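Local structure of Serine/threonine-protein kinase Tel1 (Chaetomium thermophilum, 6SKY) at residues 2026-2031 with 2035-2040; 2057-2062 with 2088-2093; 2431-2436 with 2622-2627; 2484-2489 with 2844-2849. The protein is a PI3/PI4-kinase-family serine/threonine protein kinase of the ATM subfamily that probably senses DNA damage and activates checkpoint signalling by phosphorylating Ser-Gln and Thr-Gln motifs. One frame throughout, in Å; residues are numbered along the deposited sequence.

Interaction 1. Residues 2026-2031 with 2035-2040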
loop_
_atom_site.group_PDB
_atom_site.type_symbol
_atom_site.label_atom_id
_atom_site.label_comp_id
_atom_site.label_asym_id
_atom_site.label_seq_id
_atom_site.Cartn_x
_atom_site.Cartn_y
_atom_site.Cartn_z
ATOM N N LEU A 2026 21.815 -3.663 34.784
ATOM C CA LEU A 2026 20.576 -3.467 35.507
ATOM C C LEU A 2026 20.521 -4.411 36.702
ATOM O O LEU A 2026 20.943 -5.563 36.611
ATOM C CB LEU A 2026 19.372 -3.721 34.613
ATOM C CG LEU A 2026 19.059 -2.863 33.391
ATOM C CD1 LEU A 2026 17.572 -2.628 33.316
ATOM C CD2 LEU A 2026 19.797 -1.558 33.407
ATOM N N PRO A 2027 20.012 -3.951 37.830
ATOM C CA PRO A 2027 19.826 -4.843 38.978
ATOM C C PRO A 2027 18.574 -5.683 38.796
ATOM O O PRO A 2027 17.451 -5.199 38.956
ATOM C CB PRO A 2027 19.700 -3.869 40.154
ATOM C CG PRO A 2027 19.314 -2.557 39.553
ATOM C CD PRO A 2027 19.434 -2.622 38.069
ATOM N N ALA A 2028 18.765 -6.945 38.478
ATOM C CA ALA A 2028 17.642 -7.806 38.143
ATOM C C ALA A 2028 16.945 -8.277 39.410
ATOM O O ALA A 2028 17.614 -8.717 40.348
ATOM C CB ALA A 2028 18.117 -9.006 37.338
ATOM N N PRO A 2029 15.619 -8.209 39.475
ATOM C CA PRO A 2029 14.916 -8.742 40.641
ATOM C C PRO A 2029 15.128 -10.240 40.770
ATOM O O PRO A 2029 15.457 -10.935 39.810
ATOM C CB PRO A 2029 13.449 -8.407 40.357
ATOM C CG PRO A 2029 13.381 -8.194 38.902
ATOM C CD PRO A 2029 14.694 -7.628 38.494
ATOM N N VAL A 2030 14.947 -10.737 41.986
ATOM C CA VAL A 2030 15.094 -12.154 42.284
ATOM C C VAL A 2030 13.714 -12.731 42.562
ATOM O O VAL A 2030 12.858 -12.059 43.147
ATOM C CB VAL A 2030 16.058 -12.380 43.465
ATOM C CG1 VAL A 2030 15.599 -11.600 44.684
ATOM C CG2 VAL A 2030 16.198 -13.860 43.774
ATOM N N ASN A 2031 13.496 -13.969 42.118
ATOM C CA ASN A 2031 12.200 -14.640 42.208
ATOM C C ASN A 2031 11.121 -13.843 41.473
ATOM O O ASN A 2031 10.161 -13.345 42.064
ATOM C CB ASN A 2031 11.804 -14.897 43.667
ATOM C CG ASN A 2031 12.744 -15.856 44.365
ATOM O OD1 ASN A 2031 13.280 -15.552 45.431
ATOM N ND2 ASN A 2031 12.953 -17.021 43.766
ATOM N N TRP A 2035 9.955 -14.042 31.866
ATOM C CA TRP A 2035 10.955 -14.754 31.083
ATOM C C TRP A 2035 12.104 -13.839 30.694
ATOM O O TRP A 2035 13.253 -14.290 30.579
ATOM C CB TRP A 2035 10.310 -15.359 29.840
ATOM C CG TRP A 2035 9.947 -14.355 28.826
ATOM C CD1 TRP A 2035 8.784 -13.671 28.737
ATOM C CD2 TRP A 2035 10.763 -13.902 27.748
ATOM N NE1 TRP A 2035 8.819 -12.818 27.671
ATOM C CE2 TRP A 2035 10.028 -12.943 27.047
ATOM C CE3 TRP A 2035 12.047 -14.214 27.311
ATOM C CZ2 TRP A 2035 10.530 -12.294 25.938
ATOM C CZ3 TRP A 2035 12.539 -13.574 26.215
ATOM C CH2 TRP A 2035 11.788 -12.626 25.537
ATOM N N ALA A 2036 11.813 -12.552 30.506
ATOM C CA ALA A 2036 12.831 -11.597 30.102
ATOM C C ALA A 2036 13.879 -11.431 31.182
ATOM O O ALA A 2036 15.067 -11.311 30.881
ATOM C CB ALA A 2036 12.177 -10.264 29.772
ATOM N N VAL A 2037 13.465 -11.467 32.446
ATOM C CA VAL A 2037 14.407 -11.342 33.550
ATOM C C VAL A 2037 15.305 -12.566 33.637
ATOM O O VAL A 2037 16.507 -12.451 33.881
ATOM C CB VAL A 2037 13.647 -11.099 34.859
ATOM C CG1 VAL A 2037 14.606 -10.898 35.985
ATOM C CG2 VAL A 2037 12.756 -9.901 34.716
ATOM N N THR A 2038 14.741 -13.754 33.428
ATOM C CA THR A 2038 15.521 -14.985 33.444
ATOM C C THR A 2038 16.597 -14.968 32.371
ATOM O O THR A 2038 17.785 -15.214 32.639
ATOM C CB THR A 2038 14.587 -16.170 33.232
ATOM O OG1 THR A 2038 13.669 -16.261 34.322
ATOM C CG2 THR A 2038 15.360 -17.450 33.134
ATOM N N VAL A 2039 16.190 -14.687 31.139
ATOM C CA VAL A 2039 17.130 -14.661 30.028
ATOM C C VAL A 2039 18.167 -13.561 30.230
ATOM O O VAL A 2039 19.363 -13.749 29.960
ATOM C CB VAL A 2039 16.340 -14.507 28.718
ATOM C CG1 VAL A 2039 17.166 -13.884 27.668
ATOM C CG2 VAL A 2039 15.856 -15.851 28.266
ATOM N N TYR A 2040 17.734 -12.411 30.748
ATOM C CA TYR A 2040 18.648 -11.312 31.002
ATOM C C TYR A 2040 19.692 -11.684 32.033
ATOM O O TYR A 2040 20.862 -11.336 31.882
ATOM C CB TYR A 2040 17.871 -10.093 31.472
ATOM C CG TYR A 2040 18.746 -8.901 31.706
ATOM C CD1 TYR A 2040 19.276 -8.205 30.647
ATOM C CD2 TYR A 2040 19.045 -8.474 32.982
ATOM C CE1 TYR A 2040 20.074 -7.131 30.846
ATOM C CE2 TYR A 2040 19.845 -7.395 33.186
ATOM C CZ TYR A 2040 20.356 -6.728 32.111
ATOM O OH TYR A 2040 21.157 -5.642 32.295
#

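Interaction 2. Residues 2057-2062 with 2088-2093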
loop_
_atom_site.group_PDB
_atom_site.type_symbol
_atom_site.label_atom_id
_atom_site.label_comp_id
_atom_site.label_asym_id
_atom_site.label_seq_id
_atom_site.Cartn_x
_atom_site.Cartn_y
_atom_site.Cartn_z
ATOM N N SER A 2057 26.156 -22.403 35.862
ATOM C CA SER A 2057 25.308 -22.411 37.045
ATOM C C SER A 2057 24.137 -21.458 36.888
ATOM O O SER A 2057 23.013 -21.773 37.293
ATOM C CB SER A 2057 26.130 -22.049 38.273
ATOM O OG SER A 2057 27.232 -22.924 38.401
ATOM N N MET A 2058 24.373 -20.291 36.293
ATOM C CA MET A 2058 23.280 -19.340 36.108
ATOM C C MET A 2058 22.260 -19.850 35.096
ATOM O O MET A 2058 21.049 -19.695 35.290
ATOM C CB MET A 2058 23.832 -17.988 35.681
ATOM C CG MET A 2058 22.788 -16.917 35.602
ATOM S SD MET A 2058 22.154 -16.417 37.200
ATOM C CE MET A 2058 23.626 -15.707 37.905
ATOM N N VAL A 2059 22.730 -20.480 34.019
ATOM C CA VAL A 2059 21.822 -21.062 33.035
ATOM C C VAL A 2059 20.976 -22.160 33.664
ATOM O O VAL A 2059 19.767 -22.248 33.421
ATOM C CB VAL A 2059 22.618 -21.581 31.827
ATOM C CG1 VAL A 2059 21.730 -22.367 30.912
ATOM C CG2 VAL A 2059 23.246 -20.435 31.083
ATOM N N HIS A 2060 21.590 -23.012 34.487
ATOM C CA HIS A 2060 20.849 -24.105 35.107
ATOM C C HIS A 2060 19.840 -23.596 36.125
ATOM O O HIS A 2060 18.732 -24.135 36.233
ATOM C CB HIS A 2060 21.815 -25.083 35.753
ATOM C CG HIS A 2060 22.604 -25.878 34.765
ATOM N ND1 HIS A 2060 22.257 -25.962 33.436
ATOM C CD2 HIS A 2060 23.719 -26.628 34.910
ATOM C CE1 HIS A 2060 23.128 -26.724 32.803
ATOM N NE2 HIS A 2060 24.025 -27.142 33.675
ATOM N N ASP A 2061 20.192 -22.553 36.873
ATOM C CA ASP A 2061 19.213 -21.939 37.759
ATOM C C ASP A 2061 18.049 -21.357 36.970
ATOM O O ASP A 2061 16.893 -21.437 37.403
ATOM C CB ASP A 2061 19.882 -20.865 38.606
ATOM C CG ASP A 2061 19.021 -20.424 39.775
ATOM O OD1 ASP A 2061 17.885 -20.927 39.914
ATOM O OD2 ASP A 2061 19.482 -19.573 40.563
ATOM N N GLY A 2062 18.332 -20.783 35.799
ATOM C CA GLY A 2062 17.259 -20.265 34.967
ATOM C C GLY A 2062 16.319 -21.349 34.485
ATOM O O GLY A 2062 15.098 -21.195 34.531
ATOM N N ALA A 2088 13.800 -22.628 25.491
ATOM C CA ALA A 2088 14.528 -22.881 24.248
ATOM C C ALA A 2088 15.748 -21.975 24.110
ATOM O O ALA A 2088 16.815 -22.416 23.664
ATOM C CB ALA A 2088 13.596 -22.706 23.059
ATOM N N ALA A 2089 15.612 -20.707 24.494
ATOM C CA ALA A 2089 16.736 -19.778 24.460
ATOM C C ALA A 2089 17.852 -20.211 25.399
ATOM O O ALA A 2089 19.030 -20.199 25.027
ATOM C CB ALA A 2089 16.255 -18.378 24.814
ATOM N N LEU A 2090 17.503 -20.570 26.636
ATOM C CA LEU A 2090 18.518 -21.031 27.578
ATOM C C LEU A 2090 19.190 -22.307 27.098
ATOM O O LEU A 2090 20.387 -22.499 27.324
ATOM C CB LEU A 2090 17.907 -21.244 28.955
ATOM C CG LEU A 2090 17.468 -20.008 29.726
ATOM C CD1 LEU A 2090 16.551 -20.407 30.836
ATOM C CD2 LEU A 2090 18.653 -19.302 30.282
ATOM N N THR A 2091 18.457 -23.170 26.403
ATOM C CA THR A 2091 19.063 -24.394 25.894
ATOM C C THR A 2091 20.040 -24.113 24.758
ATOM O O THR A 2091 21.103 -24.732 24.691
ATOM C CB THR A 2091 17.973 -25.362 25.451
ATOM O OG1 THR A 2091 17.135 -25.654 26.566
ATOM C CG2 THR A 2091 18.567 -26.637 24.965
ATOM N N GLU A 2092 19.717 -23.180 23.861
ATOM C CA GLU A 2092 20.673 -22.844 22.802
ATOM C C GLU A 2092 21.915 -22.161 23.364
ATOM O O GLU A 2092 23.038 -22.412 22.904
ATOM C CB GLU A 2092 20.014 -21.963 21.744
ATOM C CG GLU A 2092 18.991 -22.695 20.883
ATOM C CD GLU A 2092 18.230 -21.776 19.935
ATOM O OE1 GLU A 2092 17.951 -20.617 20.314
ATOM O OE2 GLU A 2092 17.910 -22.216 18.810
ATOM N N LEU A 2093 21.732 -21.287 24.353
ATOM C CA LEU A 2093 22.873 -20.713 25.058
ATOM C C LEU A 2093 23.764 -21.802 25.638
ATOM O O LEU A 2093 24.984 -21.795 25.442
ATOM C CB LEU A 2093 22.376 -19.779 26.157
ATOM C CG LEU A 2093 23.384 -19.118 27.083
ATOM C CD1 LEU A 2093 24.477 -18.485 26.299
ATOM C CD2 LEU A 2093 22.698 -18.082 27.914
#

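Interaction 3. Residues 2431-2436 with 2622-2627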
loop_
_atom_site.group_PDB
_atom_site.type_symbol
_atom_site.label_atom_id
_atom_site.label_comp_id
_atom_site.label_asym_id
_atom_site.label_seq_id
_atom_site.Cartn_x
_atom_site.Cartn_y
_atom_site.Cartn_z
ATOM N N MET A 2431 -0.938 -37.888 -16.534
ATOM C CA MET A 2431 -1.261 -38.955 -17.467
ATOM C C MET A 2431 -2.655 -38.823 -18.056
ATOM O O MET A 2431 -2.954 -39.495 -19.044
ATOM C CB MET A 2431 -1.117 -40.310 -16.786
ATOM C CG MET A 2431 0.296 -40.819 -16.708
ATOM S SD MET A 2431 0.926 -41.361 -18.294
ATOM C CE MET A 2431 -0.311 -42.561 -18.743
ATOM N N ASN A 2432 -3.514 -37.987 -17.482
ATOM C CA ASN A 2432 -4.801 -37.730 -18.110
ATOM C C ASN A 2432 -4.644 -36.917 -19.382
ATOM O O ASN A 2432 -5.402 -37.110 -20.333
ATOM C CB ASN A 2432 -5.724 -37.006 -17.140
ATOM C CG ASN A 2432 -6.457 -37.945 -16.228
ATOM O OD1 ASN A 2432 -6.943 -38.984 -16.657
ATOM N ND2 ASN A 2432 -6.546 -37.586 -14.957
ATOM N N GLN A 2433 -3.681 -36.003 -19.411
ATOM C CA GLN A 2433 -3.432 -35.173 -20.578
ATOM C C GLN A 2433 -2.508 -35.835 -21.578
ATOM O O GLN A 2433 -2.592 -35.546 -22.772
ATOM C CB GLN A 2433 -2.828 -33.834 -20.158
ATOM C CG GLN A 2433 -3.803 -32.871 -19.515
ATOM C CD GLN A 2433 -4.020 -33.134 -18.044
ATOM O OE1 GLN A 2433 -3.077 -33.159 -17.264
ATOM N NE2 GLN A 2433 -5.273 -33.321 -17.657
ATOM N N LEU A 2434 -1.616 -36.703 -21.119
ATOM C CA LEU A 2434 -0.686 -37.350 -22.030
ATOM C C LEU A 2434 -1.344 -38.487 -22.786
ATOM O O LEU A 2434 -1.161 -38.615 -23.995
ATOM C CB LEU A 2434 0.525 -37.861 -21.261
ATOM C CG LEU A 2434 1.478 -36.795 -20.743
ATOM C CD1 LEU A 2434 2.529 -37.422 -19.880
ATOM C CD2 LEU A 2434 2.107 -36.075 -21.897
ATOM N N SER A 2435 -2.105 -39.323 -22.095
ATOM C CA SER A 2435 -2.773 -40.448 -22.725
ATOM C C SER A 2435 -3.987 -40.034 -23.535
ATOM O O SER A 2435 -4.601 -40.884 -24.179
ATOM C CB SER A 2435 -3.182 -41.471 -21.666
ATOM O OG SER A 2435 -4.103 -40.915 -20.750
ATOM N N SER A 2436 -4.356 -38.765 -23.510
ATOM C CA SER A 2436 -5.446 -38.273 -24.334
ATOM C C SER A 2436 -4.984 -37.806 -25.700
ATOM O O SER A 2436 -5.816 -37.633 -26.592
ATOM C CB SER A 2436 -6.160 -37.128 -23.617
ATOM O OG SER A 2436 -6.809 -36.276 -24.533
ATOM N N MET A 2622 -11.781 -32.971 -12.597
ATOM C CA MET A 2622 -11.997 -31.834 -11.717
ATOM C C MET A 2622 -11.424 -32.069 -10.330
ATOM O O MET A 2622 -10.957 -31.122 -9.696
ATOM C CB MET A 2622 -13.476 -31.496 -11.642
ATOM C CG MET A 2622 -13.990 -30.840 -12.897
ATOM S SD MET A 2622 -12.788 -29.713 -13.628
ATOM C CE MET A 2622 -12.786 -28.380 -12.444
ATOM N N GLU A 2623 -11.432 -33.305 -9.841
ATOM C CA GLU A 2623 -10.754 -33.588 -8.585
ATOM C C GLU A 2623 -9.267 -33.290 -8.693
ATOM O O GLU A 2623 -8.668 -32.732 -7.767
ATOM C CB GLU A 2623 -11.001 -35.039 -8.185
ATOM C CG GLU A 2623 -10.308 -35.470 -6.914
ATOM C CD GLU A 2623 -10.781 -34.707 -5.705
ATOM O OE1 GLU A 2623 -11.989 -34.438 -5.610
ATOM O OE2 GLU A 2623 -9.948 -34.364 -4.849
ATOM N N GLN A 2624 -8.662 -33.610 -9.837
ATOM C CA GLN A 2624 -7.246 -33.309 -10.032
ATOM C C GLN A 2624 -6.987 -31.807 -10.081
ATOM O O GLN A 2624 -6.006 -31.319 -9.507
ATOM C CB GLN A 2624 -6.761 -33.974 -11.310
ATOM C CG GLN A 2624 -5.330 -33.707 -11.637
ATOM C CD GLN A 2624 -5.041 -33.929 -13.093
ATOM O OE1 GLN A 2624 -3.889 -33.990 -13.509
ATOM N NE2 GLN A 2624 -6.093 -34.044 -13.884
ATOM N N VAL A 2625 -7.860 -31.059 -10.751
ATOM C CA VAL A 2625 -7.700 -29.607 -10.836
ATOM C C VAL A 2625 -7.811 -28.969 -9.456
ATOM O O VAL A 2625 -7.013 -28.097 -9.084
ATOM C CB VAL A 2625 -8.729 -29.021 -11.813
ATOM C CG1 VAL A 2625 -8.912 -27.552 -11.569
ATOM C CG2 VAL A 2625 -8.290 -29.265 -13.228
ATOM N N PHE A 2626 -8.809 -29.391 -8.679
ATOM C CA PHE A 2626 -8.986 -28.853 -7.338
ATOM C C PHE A 2626 -7.809 -29.193 -6.438
ATOM O O PHE A 2626 -7.376 -28.362 -5.633
ATOM C CB PHE A 2626 -10.286 -29.370 -6.740
ATOM C CG PHE A 2626 -11.482 -28.537 -7.078
ATOM C CD1 PHE A 2626 -12.155 -28.716 -8.264
ATOM C CD2 PHE A 2626 -11.937 -27.576 -6.204
ATOM C CE1 PHE A 2626 -13.251 -27.958 -8.573
ATOM C CE2 PHE A 2626 -13.034 -26.814 -6.511
ATOM C CZ PHE A 2626 -13.688 -27.003 -7.698
ATOM N N ALA A 2627 -7.267 -30.403 -6.560
ATOM C CA ALA A 2627 -6.102 -30.752 -5.761
ATOM C C ALA A 2627 -4.895 -29.899 -6.131
ATOM O O ALA A 2627 -4.119 -29.499 -5.257
ATOM C CB ALA A 2627 -5.787 -32.232 -5.923
#

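Interaction 4. Residues 2484-2489 with 2844-2849. Unlike the reference sequence in segment 2844-2849: Leu2847 (reference Phe). Residues 2848, 2849 of segment 2844-2849 come from a tag, linker or insertion.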
loop_
_atom_site.group_PDB
_atom_site.type_symbol
_atom_site.label_atom_id
_atom_site.label_comp_id
_atom_site.label_asym_id
_atom_site.label_seq_id
_atom_site.Cartn_x
_atom_site.Cartn_y
_atom_site.Cartn_z
ATOM N N VAL A 2484 -10.416 -43.969 -32.631
ATOM C CA VAL A 2484 -9.876 -45.238 -33.095
ATOM C C VAL A 2484 -8.355 -45.207 -33.075
ATOM O O VAL A 2484 -7.705 -46.192 -32.704
ATOM C CB VAL A 2484 -10.422 -45.564 -34.493
ATOM C CG1 VAL A 2484 -10.063 -46.981 -34.879
ATOM C CG2 VAL A 2484 -11.913 -45.371 -34.517
ATOM N N SER A 2485 -7.760 -44.075 -33.449
ATOM C CA SER A 2485 -6.308 -43.968 -33.421
ATOM C C SER A 2485 -5.782 -44.003 -31.993
ATOM O O SER A 2485 -4.774 -44.661 -31.711
ATOM C CB SER A 2485 -5.872 -42.688 -34.116
ATOM O OG SER A 2485 -6.766 -42.362 -35.156
ATOM N N ARG A 2486 -6.445 -43.290 -31.086
ATOM C CA ARG A 2486 -6.064 -43.330 -29.682
ATOM C C ARG A 2486 -6.152 -44.742 -29.133
ATOM O O ARG A 2486 -5.249 -45.197 -28.421
ATOM C CB ARG A 2486 -6.951 -42.385 -28.880
ATOM C CG ARG A 2486 -6.558 -42.255 -27.438
ATOM C CD ARG A 2486 -7.582 -41.485 -26.646
ATOM N NE ARG A 2486 -7.808 -40.154 -27.187
ATOM C CZ ARG A 2486 -8.960 -39.743 -27.697
ATOM N NH1 ARG A 2486 -9.999 -40.558 -27.731
ATOM N NH2 ARG A 2486 -9.076 -38.514 -28.165
ATOM N N GLN A 2487 -7.234 -45.455 -29.455
ATOM C CA GLN A 2487 -7.379 -46.829 -28.992
ATOM C C GLN A 2487 -6.279 -47.720 -29.550
ATOM O O GLN A 2487 -5.737 -48.565 -28.831
ATOM C CB GLN A 2487 -8.761 -47.358 -29.372
ATOM C CG GLN A 2487 -8.771 -48.727 -30.023
ATOM C CD GLN A 2487 -8.615 -49.850 -29.035
ATOM O OE1 GLN A 2487 -7.672 -50.631 -29.111
ATOM N NE2 GLN A 2487 -9.552 -49.950 -28.106
ATOM N N ARG A 2488 -5.905 -47.521 -30.814
ATOM C CA ARG A 2488 -4.860 -48.350 -31.405
ATOM C C ARG A 2488 -3.504 -48.085 -30.765
ATOM O O ARG A 2488 -2.748 -49.025 -30.480
ATOM C CB ARG A 2488 -4.799 -48.109 -32.906
ATOM C CG ARG A 2488 -5.955 -48.714 -33.664
ATOM C CD ARG A 2488 -5.751 -48.592 -35.158
ATOM N NE ARG A 2488 -5.753 -47.200 -35.593
ATOM C CZ ARG A 2488 -5.405 -46.802 -36.809
ATOM N NH1 ARG A 2488 -5.019 -47.693 -37.710
ATOM N NH2 ARG A 2488 -5.432 -45.516 -37.123
ATOM N N ALA A 2489 -3.177 -46.814 -30.532
ATOM C CA ALA A 2489 -1.896 -46.488 -29.916
ATOM C C ALA A 2489 -1.815 -47.019 -28.494
ATOM O O ALA A 2489 -0.792 -47.590 -28.092
ATOM C CB ALA A 2489 -1.674 -44.983 -29.935
ATOM N N HIS A 2844 -5.807 -28.406 -23.453
ATOM C CA HIS A 2844 -5.255 -29.350 -24.411
ATOM C C HIS A 2844 -5.635 -30.782 -24.085
ATOM O O HIS A 2844 -4.928 -31.712 -24.481
ATOM C CB HIS A 2844 -3.739 -29.207 -24.470
ATOM C CG HIS A 2844 -3.286 -27.803 -24.698
ATOM N ND1 HIS A 2844 -2.334 -27.193 -23.914
ATOM C CD2 HIS A 2844 -3.666 -26.885 -25.613
ATOM C CE1 HIS A 2844 -2.147 -25.958 -24.339
ATOM N NE2 HIS A 2844 -2.941 -25.747 -25.370
ATOM N N ASP A 2845 -6.722 -30.975 -23.357
ATOM C CA ASP A 2845 -7.256 -32.295 -23.061
ATOM C C ASP A 2845 -8.423 -32.534 -24.008
ATOM O O ASP A 2845 -9.461 -31.876 -23.904
ATOM C CB ASP A 2845 -7.686 -32.386 -21.603
ATOM C CG ASP A 2845 -7.843 -33.802 -21.135
ATOM O OD1 ASP A 2845 -7.632 -34.716 -21.950
ATOM O OD2 ASP A 2845 -8.171 -34.005 -19.952
ATOM N N THR A 2846 -8.244 -33.468 -24.940
ATOM C CA THR A 2846 -9.234 -33.680 -25.986
ATOM C C THR A 2846 -10.560 -34.177 -25.425
ATOM O O THR A 2846 -11.617 -33.924 -26.012
ATOM C CB THR A 2846 -8.695 -34.680 -27.006
ATOM O OG1 THR A 2846 -7.302 -34.440 -27.217
ATOM C CG2 THR A 2846 -9.419 -34.535 -28.322
ATOM N N LEU A 2847 -10.526 -34.869 -24.295
ATOM C CA LEU A 2847 -11.667 -35.614 -23.798
ATOM C C LEU A 2847 -12.446 -34.889 -22.718
ATOM O O LEU A 2847 -13.416 -35.446 -22.204
ATOM C CB LEU A 2847 -11.200 -36.969 -23.268
ATOM C CG LEU A 2847 -10.605 -37.920 -24.300
ATOM C CD1 LEU A 2847 -9.967 -39.104 -23.623
ATOM C CD2 LEU A 2847 -11.693 -38.375 -25.227
ATOM N N TYR A 2848 -12.052 -33.677 -22.351
ATOM C CA TYR A 2848 -12.781 -32.913 -21.351
ATOM C C TYR A 2848 -13.861 -32.092 -22.036
ATOM O O TYR A 2848 -13.579 -31.364 -22.988
ATOM C CB TYR A 2848 -11.838 -32.008 -20.558
ATOM C CG TYR A 2848 -12.528 -31.313 -19.419
ATOM C CD1 TYR A 2848 -12.908 -32.011 -18.291
ATOM C CD2 TYR A 2848 -12.815 -29.968 -19.476
ATOM C CE1 TYR A 2848 -13.547 -31.389 -17.262
ATOM C CE2 TYR A 2848 -13.456 -29.340 -18.452
ATOM C CZ TYR A 2848 -13.821 -30.053 -17.350
ATOM O OH TYR A 2848 -14.463 -29.421 -16.321
ATOM N N GLN A 2849 -15.096 -32.221 -21.563
ATOM C CA GLN A 2849 -16.226 -31.512 -22.143
ATOM C C GLN A 2849 -16.461 -30.213 -21.389
ATOM O O GLN A 2849 -16.536 -30.210 -20.159
ATOM C CB GLN A 2849 -17.493 -32.366 -22.095
ATOM C CG GLN A 2849 -17.283 -33.831 -22.390
ATOM C CD GLN A 2849 -16.925 -34.095 -23.834
ATOM O OE1 GLN A 2849 -16.271 -35.086 -24.150
ATOM N NE2 GLN A 2849 -17.360 -33.212 -24.721
#

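Interaction 1. Residues 2026-2031 with 2035-2040
Tyr2040 reaches from a helix to the backbone of Leu2026 in the loop just before it, and so pins an incoming loop against the alpha solenoid of the FAT domain. The phenol points outward because CG is anti to the backbone N (chi1 -178°), which carries the ring off helix 2035-2047 so that the Tyr2040 and Leu2026 side chains cross at about a right angle. At the end of this reach Leu2026 N donates to Tyr2040 OH over 3.2 Å, at 160° about the hydrogen. The same hydroxyl is hydrogen-bonded to Ile2023 O, so two backbone groups of the loop hold it. Leu2026 CB lies 4.0 Å from Tyr2040 CE2, while the methyl of Ala2028 arrives at the edge of the ring, near its plane, with Ala2028 CB 4.5 Å from Tyr2040 CD2. Phe2015 and Trp2024 also pack against this ring. A phenylalanine in place of Tyr2040 would probably keep much of the apolar packing but leave Leu2026 N and Ile2023 O without the hydroxyl that joins them. One helical turn earlier, Val2037 serves the rest of the loop through a single branch, CG1, which meets Ala2028 CB at 4.2 Å. Pro2029 comes in aslant on that same methyl, its CD lying 4.1 Å from Val2037 CG1 and its carbonyl O 3.9 Å from it.

Interaction 2. Residues 2057-2062 with 2088-2093
Val2059 faces Leu2090 and Leu2093 across a pair of consecutive antiparallel helices, 2052-2070 and 2077-2097, an alpha-helical hairpin of the FAT domain. The two branches of the valine divide the work. Val2059 CG2 meets Leu2093 CD2 at 4.0 Å. Val2059 CG1 instead rests 3.8 Å from the carbonyl oxygen Leu2090 O. One turn along the first helix from Val2059, at Gly2062, the CD1 methyl of Leu2090 lies on bare backbone, 3.8 Å from Gly2062 C, at a point where a beta carbon would come close to it. The axes of the two short segments pass 10.0 Å apart, their N-to-C directions at 157°. Helix 2035-2047 backs this first shell, with Thr2038 and Ala2042 touching Leu2090 and Tyr2043 touching Leu2093; Thr2137 of helix 2124-2143 also touches Leu2093. Gly2062 O is meanwhile hydrogen-bonded to Thr2066 OG1. Since all four touching residues are buried and join through methyl groups and backbone, without a polar bond between them, the two helices are held here by van der Waals fit and the exclusion of water.

Interaction 3. Residues 2431-2436 with 2622-2627
Ser2436 OG, a few residues along from the Asn2432 and Gln2433 amides that meet Gln2624, is gripped by two groups: it is hydrogen-bonded to Asp2845 OD1 and to the backbone Thr2846 N. This fixes one end of the segment, while Asn2432 and Gln2433, nearer its start, bring their amides against Gln2624. The Gln2624 side chain is stretched out beyond CG and meets both amides at once, one lying nearly parallel to its own and the other steeply turned to it. The steep one is Asn2432, which slides past in the opposite sense with its amide plane turned 60° from that of Gln2624, and Asn2432 ND2 lies 4.4 Å from Gln2624 CD. Gln2433, bent in mid-chain (chi2 83°), comes from the opposite direction with its amide only 19° out of parallel, Gln2433 NE2 lying 4.6 Å from Gln2624 CD. Asn2432 OD1 has its own partner, a weak hydrogen bond to His2467 NE2. Asn2432 and Gln2433 also rest on Ile2621, while Met2431 and Leu2434 pack against helix 2444-2459. The contact thus lies between these FAT-side helices and helix 2616-2632, probably the counterpart of helix αC of protein kinases, which follows strand 2604-2611 of the six-stranded antiparallel sheet.

Interaction 4. Residues 2484-2489 with 2844-2849
Arg2486 lies with one face of its guanidinium under the side chain of Leu2847, and this overlap is the closer part of the contact. Leu2847 CG stands 4.1 Å above the plane, over its centre, and Leu2847 CD2 comes within 3.7 Å of Arg2486 NH1. Leu2847 differs from the reference sequence, so this packing belongs to the deposited chain. Arg2486 leaves the helix on the side away from its own N (chi1 -175°), then folds at chi3 (-58°), bringing its flat end beside the loop; the two side chains pass in opposite directions. Its NE is hydrogen-bonded to Ser2436 O, which helps to fix the plane on which the leucine lies. The other side of the contact is looser: exposed Thr2846 meets the guanidinium at its edge, near the plane, with Thr2846 CG2 4.0 Å from Arg2486 NH2. Were Arg2486 replaced by an alanine, Ser2436 O would probably lose its NE partner and Leu2847 the flat surface it covers, opening a gap between helix and loop. At the first position of the turn, Asp2845 forms a salt bridge with Arg2617 of helix 2616-2632. Thr2846 and Leu2847 are the two central residues of this type I beta turn, which runs from Asp2845 to Tyr2848, an inserted residue, and presents both side chains to helix 2483-2497.

Overall arrangement
From the N-terminal side, interaction 1 closes a short loop onto the helix that follows it, and interaction 2 then closes a helical hairpin. They lie in series within the FAT domain, their centres 13 Å apart, and touch where Thr2038 CG2 meets Gly2062 CA and Leu2090 CD1. Interactions 3 and 4 close much longer loops, of 185 and 354 residues, which cross because their segments alternate along the chain. They too have centres 13 Å apart, joined through Ser2436 of interaction 3, hydrogen-bonded to Thr2846 and Arg2486 of interaction 4. Together they tie the region around 2431-2497 to both lobes of the kinase, about 54 to 73 Å, centre to centre, from interactions 1 and 2.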